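Local coordinates for protein putative type 11 methyltransferase (Sulfolobus solfataricus, PDB 3I9F) that is a putative type 11 methyltransferase that probably transfers methyl groups from S-adenosylmethionine and is seen with bound zinc ions, at residues I47-I50 with A51-V55. Numbering follows the deposited sequence.
Sequences INVI and ALKEV. With ZN (zinc ion), chain H.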
loop_
_atom_site.group_PDB
_atom_site.type_symbol
_atom_site.label_atom_id
_atom_site.label_comp_id
_atom_site.label_asym_id
_atom_site.label_seq_id
_atom_site.Cartn_x
_atom_site.Cartn_y
_atom_site.Cartn_z
ATOM N N ILE B 47 11.978 4.821 4.303
ATOM C CA ILE B 47 12.778 3.687 4.709
ATOM C C ILE B 47 12.772 3.522 6.238
ATOM O O ILE B 47 12.816 2.428 6.734
ATOM C CB ILE B 47 14.214 3.835 4.205
ATOM C CG1 ILE B 47 15.020 2.584 4.576
ATOM C CG2 ILE B 47 14.868 5.098 4.793
ATOM C CD1 ILE B 47 16.165 2.314 3.664
ATOM N N ASN B 48 12.687 4.618 6.972
ATOM C CA ASN B 48 12.651 4.591 8.448
ATOM C C ASN B 48 11.336 4.022 8.978
ATOM O O ASN B 48 10.317 4.687 8.933
ATOM C CB ASN B 48 12.889 6.005 9.005
ATOM C CG ASN B 48 12.815 6.069 10.544
ATOM O OD1 ASN B 48 12.427 5.101 11.214
ATOM N ND2 ASN B 48 13.210 7.197 11.100
ATOM N N VAL B 49 11.390 2.794 9.495
ATOM C CA VAL B 49 10.191 2.020 9.933
ATOM C C VAL B 49 9.428 2.723 11.092
ATOM O O VAL B 49 8.223 2.726 11.111
ATOM C CB VAL B 49 10.574 0.518 10.308
ATOM C CG1 VAL B 49 9.505 -0.148 11.146
ATOM C CG2 VAL B 49 10.816 -0.326 9.049
ATOM N N ILE B 50 10.135 3.329 12.035
ATOM C CA ILE B 50 9.494 4.038 13.139
ATOM C C ILE B 50 8.855 5.369 12.693
ATOM O O ILE B 50 7.773 5.751 13.180
ATOM C CB ILE B 50 10.501 4.297 14.303
ATOM C CG1 ILE B 50 10.931 2.966 14.939
ATOM C CG2 ILE B 50 9.910 5.256 15.363
ATOM C CD1 ILE B 50 11.965 3.119 16.064
ATOM N N ALA B 51 9.491 6.083 11.775
ATOM C CA ALA B 51 8.861 7.306 11.252
ATOM C C ALA B 51 7.488 6.971 10.705
ATOM O O ALA B 51 6.535 7.692 10.968
ATOM C CB ALA B 51 9.715 7.995 10.201
ATOM N N LEU B 52 7.372 5.848 10.008
ATOM C CA LEU B 52 6.093 5.447 9.437
ATOM C C LEU B 52 5.079 5.121 10.524
ATOM O O LEU B 52 3.896 5.395 10.374
ATOM C CB LEU B 52 6.248 4.252 8.500
ATOM C CG LEU B 52 6.922 4.534 7.157
ATOM C CD1 LEU B 52 6.880 3.303 6.188
ATOM C CD2 LEU B 52 6.321 5.794 6.516
ATOM N N LYS B 53 5.552 4.535 11.610
ATOM C CA LYS B 53 4.686 4.141 12.695
ATOM C C LYS B 53 3.933 5.367 13.243
ATOM O O LYS B 53 2.711 5.327 13.397
ATOM C CB LYS B 53 5.515 3.490 13.801
ATOM C CG LYS B 53 4.959 2.183 14.304
ATOM C CD LYS B 53 5.676 0.947 13.658
ATOM C CE LYS B 53 6.657 0.216 14.609
ATOM N NZ LYS B 53 6.168 -1.159 15.013
ATOM N N GLU B 54 4.682 6.442 13.502
ATOM C CA GLU B 54 4.153 7.706 13.969
ATOM C C GLU B 54 3.183 8.299 12.970
ATOM O O GLU B 54 2.190 8.880 13.366
ATOM C CB GLU B 54 5.286 8.710 14.267
ATOM C CG GLU B 54 6.227 8.315 15.463
ATOM C CD GLU B 54 5.465 7.911 16.740
ATOM O OE1 GLU B 54 4.550 8.632 17.100
ATOM O OE2 GLU B 54 5.764 6.910 17.415
ATOM N N VAL B 55 3.442 8.152 11.678
ATOM C CA VAL B 55 2.451 8.590 10.680
ATOM C C VAL B 55 1.165 7.751 10.770
ATOM O O VAL B 55 0.088 8.293 10.781
ATOM C CB VAL B 55 3.010 8.581 9.240
ATOM C CG1 VAL B 55 1.874 8.679 8.211
ATOM C CG2 VAL B 55 4.041 9.711 9.059
HETATM ZN ZN ZN H . 4.416 5.900 18.194
#
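Asn48 meets Ala51 at the start of helix 49-58, where Asn48 is the N-cap. Its CB lies 3.9 Å from the CB of Ala51. With chi1 at 178°, CG points away from the Asn48 backbone N and brings the amide alongside the N-H groups of Ile50 and Ala51. Asn48 CG is 3.7 Å from Ala51 CB. At the tip, Asn48 OD1 accepts from Ala51 N at 3.1 Å. That N-H points almost straight at the oxygen, yet Ala51 N approaches from above the amide plane, 76° out of it, rather than in the direction of an oxygen lone pair. OD1 also takes a weak bond from Ile50 N, so two N-H groups of the first turn share one oxygen. Asn48 ND2 is 3.7 Å from Ala51 CB.

Helix 49-58 lies in the crossover of the beta-alpha-beta unit that joins the parallel strands 39-45 and 63-65, in the Rossmann-like methyltransferase domain. The i to i+4 backbone bonds begin with a weak one from Leu52 N to Asn48 O. Lys53 N then donates to Val49 O, and Glu54 N to Ile50 O at 3.2 Å. The side chain of Leu52 is buried against Thr64 and Cys26.

Glu54 lies on the helix surface. Its CG passes 3.8 Å from Ile50 O, and the chain then bends at chi2 (-49°). Glu54 OE2 binds the zinc ion at 1.9 Å, and Glu57, one turn further along the same helix, binds the same ion through OE1.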